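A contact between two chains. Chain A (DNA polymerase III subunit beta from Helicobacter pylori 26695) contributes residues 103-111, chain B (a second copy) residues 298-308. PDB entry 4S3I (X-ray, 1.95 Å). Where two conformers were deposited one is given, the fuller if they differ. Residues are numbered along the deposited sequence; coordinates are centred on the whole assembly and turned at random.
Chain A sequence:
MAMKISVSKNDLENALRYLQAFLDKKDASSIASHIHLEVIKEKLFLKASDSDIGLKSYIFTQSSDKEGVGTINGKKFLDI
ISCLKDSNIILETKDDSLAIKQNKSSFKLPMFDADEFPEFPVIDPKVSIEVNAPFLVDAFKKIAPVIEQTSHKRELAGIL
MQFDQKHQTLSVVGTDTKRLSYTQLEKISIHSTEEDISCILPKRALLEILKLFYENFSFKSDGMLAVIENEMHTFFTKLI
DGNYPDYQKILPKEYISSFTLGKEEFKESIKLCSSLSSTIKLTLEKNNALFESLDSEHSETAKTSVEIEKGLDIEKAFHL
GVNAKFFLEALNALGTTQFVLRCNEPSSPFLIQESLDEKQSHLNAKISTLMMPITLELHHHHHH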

ATOM      1  N   ASN A 103       5.921 -22.303 -24.747  1.00 38.31           N
ATOM      2  CA  ASN A 103       5.277 -22.195 -26.056  0.63 37.51           C
ATOM      3  C   ASN A 103       5.935 -21.144 -26.938  1.00 36.13           C
ATOM      4  O   ASN A 103       7.072 -21.327 -27.373  1.00 36.10           O
ATOM      5  CB  ASN A 103       3.778 -21.921 -25.925  0.63 40.52           C
ATOM      6  CG  ASN A 103       3.043 -22.065 -27.250  0.63 42.96           C
ATOM      7  OD1 ASN A 103       3.593 -22.586 -28.228  0.63 44.40           O
ATOM      8  ND2 ASN A 103       1.801 -21.609 -27.288  0.63 40.16           N
ATOM      9  N   LYS A 104       5.232 -20.040 -27.191  1.00 36.28           N
ATOM     10  CA  LYS A 104       5.763 -18.992 -28.069  1.00 47.58           C
ATOM     11  C   LYS A 104       6.767 -18.061 -27.372  1.00 43.07           C
ATOM     12  O   LYS A 104       7.471 -17.301 -28.026  1.00 40.20           O
ATOM     13  CB  LYS A 104       4.621 -18.166 -28.669  1.00 43.31           C
ATOM     14  CG  LYS A 104       3.564 -18.983 -29.393  1.00 51.86           C
ATOM     15  CD  LYS A 104       3.619 -18.784 -30.903  1.00 57.59           C
ATOM     16  CE  LYS A 104       2.232 -18.483 -31.474  1.00 60.44           C
ATOM     17  NZ  LYS A 104       1.263 -19.608 -31.335  1.00 57.80           N
ATOM     18  N   SER A 105       6.825 -18.126 -26.045  1.00 35.15           N
ATOM     19  CA  SER A 105       7.680 -17.230 -25.277  1.00 34.59           C
ATOM     20  C   SER A 105       8.998 -17.891 -24.926  1.00 42.65           C
ATOM     21  O   SER A 105       9.042 -19.079 -24.587  1.00 43.05           O
ATOM     22  CB  SER A 105       6.975 -16.784 -24.000  1.00 34.09           C
ATOM     23  OG  SER A 105       5.731 -16.206 -24.305  1.00 36.78           O
ATOM     24  N   SER A 106      10.081 -17.124 -25.005  1.00 34.19           N
ATOM     25  CA  SER A 106      11.398 -17.647 -24.629  1.00 33.96           C
ATOM     26  C   SER A 106      12.318 -16.562 -24.068  1.00 34.19           C
ATOM     27  O   SER A 106      12.307 -15.426 -24.536  1.00 35.24           O
ATOM     28  CB  SER A 106      12.061 -18.353 -25.809  1.00 34.47           C
ATOM     29  OG  SER A 106      12.404 -17.440 -26.824  1.00 48.63           O
ATOM     30  N   PHE A 107      13.130 -16.916 -23.079  1.00 35.45           N
ATOM     31  CA  PHE A 107      13.991 -15.936 -22.439  1.00 33.17           C
ATOM     32  C   PHE A 107      15.347 -16.528 -22.185  1.00 34.15           C
ATOM     33  O   PHE A 107      15.491 -17.750 -22.083  1.00 34.34           O
ATOM     34  CB  PHE A 107      13.419 -15.518 -21.086  1.00 32.64           C
ATOM     35  CG  PHE A 107      11.971 -15.161 -21.124  1.00 32.71           C
ATOM     36  CD1 PHE A 107      10.996 -16.151 -21.170  1.00 32.55           C
ATOM     37  CD2 PHE A 107      11.576 -13.834 -21.093  1.00 32.63           C
ATOM     38  CE1 PHE A 107       9.663 -15.823 -21.209  1.00 32.60           C
ATOM     39  CE2 PHE A 107      10.246 -13.500 -21.118  1.00 36.08           C
ATOM     40  CZ  PHE A 107       9.286 -14.500 -21.178  1.00 41.63           C
ATOM     41  N   LYS A 108      16.340 -15.658 -22.048  1.00 33.34           N
ATOM     42  CA  LYS A 108      17.668 -16.078 -21.618  1.00 33.43           C
ATOM     43  C   LYS A 108      18.169 -15.176 -20.494  1.00 35.39           C
ATOM     44  O   LYS A 108      17.995 -13.956 -20.543  1.00 33.33           O
ATOM     45  CB  LYS A 108      18.641 -16.068 -22.793  1.00 39.05           C
ATOM     46  CG  LYS A 108      18.431 -17.205 -23.779  1.00 50.45           C
ATOM     47  CD  LYS A 108      19.497 -17.210 -24.869  1.00 62.93           C
ATOM     48  CE  LYS A 108      19.637 -15.837 -25.536  1.00 69.79           C
ATOM     49  NZ  LYS A 108      18.519 -15.484 -26.469  1.00 70.34           N
ATOM     50  N   LEU A 109      18.772 -15.780 -19.477  1.00 33.06           N
ATOM     51  CA  LEU A 109      19.386 -15.024 -18.394  1.00 33.00           C
ATOM     52  C   LEU A 109      20.758 -15.616 -18.103  1.00 33.33           C
ATOM     53  O   LEU A 109      20.951 -16.832 -18.188  1.00 33.36           O
ATOM     54  CB  LEU A 109      18.511 -15.017 -17.133  1.00 32.41           C
ATOM     55  CG  LEU A 109      17.249 -14.164 -17.174  1.00 32.14           C
ATOM     56  CD1 LEU A 109      16.388 -14.372 -15.937  1.00 31.58           C
ATOM     57  CD2 LEU A 109      17.611 -12.690 -17.313  1.00 35.13           C
ATOM     58  N   PRO A 110      21.728 -14.755 -17.773  1.00 33.69           N
ATOM     59  CA  PRO A 110      23.090 -15.252 -17.573  1.00 34.16           C
ATOM     60  C   PRO A 110      23.229 -15.975 -16.227  1.00 33.90           C
ATOM     61  O   PRO A 110      22.628 -15.552 -15.241  1.00 33.48           O
ATOM     62  CB  PRO A 110      23.930 -13.972 -17.584  1.00 34.68           C
ATOM     63  CG  PRO A 110      22.966 -12.893 -17.032  1.00 34.28           C
ATOM     64  CD  PRO A 110      21.597 -13.302 -17.524  1.00 33.85           C
ATOM     65  N   MET A 111      24.009 -17.052 -16.191  1.00 34.20           N
ATOM     66  CA  MET A 111      24.258 -17.758 -14.945  1.00 34.10           C
ATOM     67  C   MET A 111      25.636 -17.381 -14.410  1.00 34.74           C
ATOM     68  O   MET A 111      26.517 -17.009 -15.186  1.00 35.33           O
ATOM     69  CB  MET A 111      24.175 -19.271 -15.177  1.00 34.12           C
ATOM     70  CG  MET A 111      22.865 -19.754 -15.784  1.00 33.66           C
ATOM     71  SD  MET A 111      22.676 -21.504 -15.442  1.00 33.69           S
ATOM     72  CE  MET A 111      23.998 -22.211 -16.430  1.00 39.58           C
TER
ATOM     73  N   HIS B 298      23.149  -6.866 -21.775  1.00 59.65           N
ATOM     74  CA  HIS B 298      23.814  -7.919 -22.531  1.00 67.99           C
ATOM     75  C   HIS B 298      23.589  -9.240 -21.800  1.00 64.95           C
ATOM     76  O   HIS B 298      23.629  -9.285 -20.563  1.00 67.33           O
ATOM     77  CB  HIS B 298      25.312  -7.630 -22.671  1.00 79.71           C
ATOM     78  CG  HIS B 298      26.032  -8.591 -23.567  1.00 89.88           C
ATOM     79  ND1 HIS B 298      25.844  -8.619 -24.934  1.00 91.38           N
ATOM     80  CD2 HIS B 298      26.944  -9.555 -23.295  1.00 94.09           C
ATOM     81  CE1 HIS B 298      26.608  -9.560 -25.463  1.00 94.43           C
ATOM     82  NE2 HIS B 298      27.285 -10.143 -24.487  1.00 96.66           N
ATOM     83  N   SER B 299      23.328 -10.293 -22.573  1.00 58.10           N
ATOM     84  CA  SER B 299      23.044 -11.638 -22.053  1.00 54.34           C
ATOM     85  C   SER B 299      21.628 -11.832 -21.488  1.00 47.16           C
ATOM     86  O   SER B 299      21.288 -12.937 -21.060  1.00 46.17           O
ATOM     87  CB  SER B 299      24.103 -12.113 -21.041  1.00 54.96           C
ATOM     88  OG  SER B 299      25.308 -12.489 -21.685  1.00 63.89           O
ATOM     89  N   GLU B 300      20.805 -10.781 -21.484  1.00 36.73           N
ATOM     90  CA  GLU B 300      19.420 -10.931 -21.060  1.00 35.69           C
ATOM     91  C   GLU B 300      18.528 -10.690 -22.259  1.00 41.01           C
ATOM     92  O   GLU B 300      18.622  -9.638 -22.891  1.00 44.43           O
ATOM     93  CB  GLU B 300      19.095  -9.971 -19.915  1.00 35.50           C
ATOM     94  CG  GLU B 300      19.939 -10.253 -18.674  1.00 36.51           C
ATOM     95  CD  GLU B 300      19.711  -9.278 -17.535  1.00 36.42           C
ATOM     96  OE1 GLU B 300      18.759  -8.472 -17.609  1.00 37.99           O
ATOM     97  OE2 GLU B 300      20.497  -9.328 -16.561  1.00 37.34           O
ATOM     98  N   THR B 301      17.691 -11.671 -22.605  1.00 34.21           N
ATOM     99  CA  THR B 301      16.752 -11.503 -23.724  1.00 33.31           C
ATOM    100  C   THR B 301      15.358 -12.046 -23.396  1.00 32.54           C
ATOM    101  O   THR B 301      15.222 -13.000 -22.624  1.00 32.82           O
ATOM    102  CB  THR B 301      17.240 -12.164 -25.044  1.00 46.11           C
ATOM    103  OG1 THR B 301      16.978 -13.571 -25.004  1.00 52.76           O
ATOM    104  CG2 THR B 301      18.724 -11.926 -25.274  1.00 51.00           C
ATOM    105  N   ALA B 302      14.342 -11.432 -23.998  1.00 31.68           N
ATOM    106  CA  ALA B 302      12.952 -11.841 -23.845  1.00 30.98           C
ATOM    107  C   ALA B 302      12.333 -11.787 -25.228  1.00 32.60           C
ATOM    108  O   ALA B 302      12.466 -10.781 -25.921  1.00 32.93           O
ATOM    109  CB  ALA B 302      12.205 -10.896 -22.895  1.00 30.50           C
ATOM    110  N   LYS B 303      11.678 -12.866 -25.643  1.00 30.46           N
ATOM    111  CA  LYS B 303      10.953 -12.868 -26.908  1.00 29.79           C
ATOM    112  C   LYS B 303       9.604 -13.525 -26.709  1.00 32.97           C
ATOM    113  O   LYS B 303       9.466 -14.450 -25.894  1.00 32.84           O
ATOM    114  CB  LYS B 303      11.701 -13.654 -28.002  1.00 39.18           C
ATOM    115  CG  LYS B 303      13.215 -13.762 -27.849  1.00 53.47           C
ATOM    116  CD  LYS B 303      13.875 -14.247 -29.148  1.00 58.17           C
ATOM    117  CE  LYS B 303      13.071 -15.364 -29.806  1.00 63.06           C
ATOM    118  NZ  LYS B 303      13.730 -15.915 -31.031  1.00 63.67           N
ATOM    119  N   THR B 304       8.618 -13.078 -27.476  1.00 28.78           N
ATOM    120  CA  THR B 304       7.361 -13.811 -27.571  1.00 29.96           C
ATOM    121  C   THR B 304       6.665 -13.436 -28.858  1.00 30.89           C
ATOM    122  O   THR B 304       7.032 -12.456 -29.512  1.00 28.12           O
ATOM    123  CB  THR B 304       6.417 -13.535 -26.380  1.00 29.86           C
ATOM    124  OG1 THR B 304       5.367 -14.514 -26.368  1.00 36.71           O
ATOM    125  CG2 THR B 304       5.808 -12.159 -26.494  1.00 27.89           C
ATOM    126  N   SER B 305       5.667 -14.222 -29.236  1.00 27.99           N
ATOM    127  CA  SER B 305       4.889 -13.894 -30.409  1.00 27.64           C
ATOM    128  C   SER B 305       3.437 -14.288 -30.223  1.00 31.89           C
ATOM    129  O   SER B 305       3.081 -15.084 -29.348  1.00 27.69           O
ATOM    130  CB  SER B 305       5.469 -14.539 -31.673  1.00 27.90           C
ATOM    131  OG  SER B 305       5.364 -15.950 -31.630  1.00 31.77           O
ATOM    132  N   VAL B 306       2.610 -13.712 -31.077  1.00 27.12           N
ATOM    133  CA  VAL B 306       1.188 -13.932 -31.054  1.00 31.67           C
ATOM    134  C   VAL B 306       0.725 -14.167 -32.502  1.00 27.77           C
ATOM    135  O   VAL B 306       1.135 -13.452 -33.419  1.00 30.08           O
ATOM    136  CB  VAL B 306       0.515 -12.704 -30.405  1.00 43.53           C
ATOM    137  CG1 VAL B 306      -0.765 -12.321 -31.126  1.00 52.83           C
ATOM    138  CG2 VAL B 306       0.288 -12.953 -28.919  1.00 39.95           C
ATOM    139  N   GLU B 307      -0.101 -15.186 -32.708  1.00 27.26           N
ATOM    140  CA  GLU B 307      -0.652 -15.439 -34.031  1.00 29.22           C
ATOM    141  C   GLU B 307      -1.695 -14.370 -34.347  1.00 27.00           C
ATOM    142  O   GLU B 307      -2.495 -14.000 -33.480  1.00 28.49           O
ATOM    143  CB  GLU B 307      -1.313 -16.814 -34.059  1.00 31.84           C
ATOM    144  CG  GLU B 307      -1.914 -17.199 -35.398  1.00 41.20           C
ATOM    145  CD  GLU B 307      -2.479 -18.617 -35.396  1.00 50.54           C
ATOM    146  OE1 GLU B 307      -2.226 -19.367 -34.421  1.00 53.92           O
ATOM    147  OE2 GLU B 307      -3.176 -18.974 -36.372  1.00 50.72           O
ATOM    148  N   ILE B 308      -1.693 -13.873 -35.578  1.00 26.91           N
ATOM    149  CA  ILE B 308      -2.745 -12.965 -36.044  1.00 26.75           C
ATOM    150  C   ILE B 308      -3.629 -13.684 -37.073  1.00 33.36           C
ATOM    151  O   ILE B 308      -3.215 -13.891 -38.222  1.00 30.71           O
ATOM    152  CB  ILE B 308      -2.139 -11.707 -36.669  1.00 29.34           C
ATOM    153  CG1 ILE B 308      -1.180 -11.047 -35.678  1.00 28.66           C
ATOM    154  CG2 ILE B 308      -3.237 -10.719 -37.094  1.00 27.56           C
ATOM    155  CD1 ILE B 308      -0.463  -9.846 -36.237  1.00 27.39           C
TER
HETATM  156  O   HOH W   1       7.808 -16.980 -30.555  1.00 38.01           O

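The two stretches are β-strands, 105-110 of chain A and 301-307 of chain B, that meet antiparallel: their N-to-C directions differ by 174° and their axes approach to 4.7 Å. Two hydrogen-bonded pairs fix the register and join the strands into one β-sheet across the subunit boundary of this polymerase β subunit. Ser106(A) N donates to Lys303(B) O at 2.9 Å (169° at the hydrogen), and Lys303(B) N returns a bond to Ser106(A) O at 2.9 Å. Two residues on, Lys108(A) N reaches Thr301(B) O at 2.9 Å and Thr301(B) N reaches Lys108(A) O at 3.1 Å. Between them lies the non-hydrogen-bonded pair Phe107(A)-Ala302(B), whose CA atoms are only 4.5 Å apart; here Phe107(A) CA sits 3.2 Å from Thr301(B) O in a CA-H...O contact.

Strand alternation sorts the side chains. Phe107(A) and Ala302(B) share one face, where chi1 of -48° (m) and chi2 of 78° bring Phe107(A) CD2 to 3.5 Å from Ala302(B) CB. The methyl meets the ring obliquely, and both residues are buried, which suits their apolar character.

The other face carries Ser106(A), Lys108(A), Thr301(B) and Lys303(B). Lys108(A) does not extend fully: its m, t, m, m rotamer bends at chi3 (-51°) and chi4 (-74°), placing NZ 2.9 Å from Thr301(B) OG1, to which it donates. Thr301(B), with chi1 at 80° (p), supplies the acceptor. On the neighbouring pair, Ser106(A) OG, in the p rotamer, lies 3.7 Å from Lys303(B) CE, a contact with the aliphatic part of that lysine, whose chi1 is off-well at -26° and whose end leads away and remains exposed.

Toward the start of the chain A strand, Ser105(A) (chi1 -55°, m) and Thr304(B) (chi1 -166°, t) turn their hydroxyls together: Ser105(A) OG and Thr304(B) OG1 form a 2.7 Å hydrogen bond, a polar pairing between two buried residues, with either hydroxyl able to be the donor. With chi1 at -54° (m) and chi2 off-well at -109°, Lys104(A) CD lies 3.4 Å from Ser305(B) OG; chi3 (-131°) is off-well too and directs CE beyond it. A water bridges the same residues, donating to Lys104(A) O at 2.6 Å and hydrogen-bonding Ser305(B) OG at 2.9 Å. Ser305(B) N, by contrast, is buried without a partner.

At the other end, Leu109(A) CD2 lies 3.6 Å from Glu300(B) CG, and Pro110(A) CD lies 3.7 Å from that same CG. The glutamate thus offers methylene surface here, while its OE1 is hydrogen-bonded elsewhere in the structure. Altogether 704 Å² is buried, both sides summed.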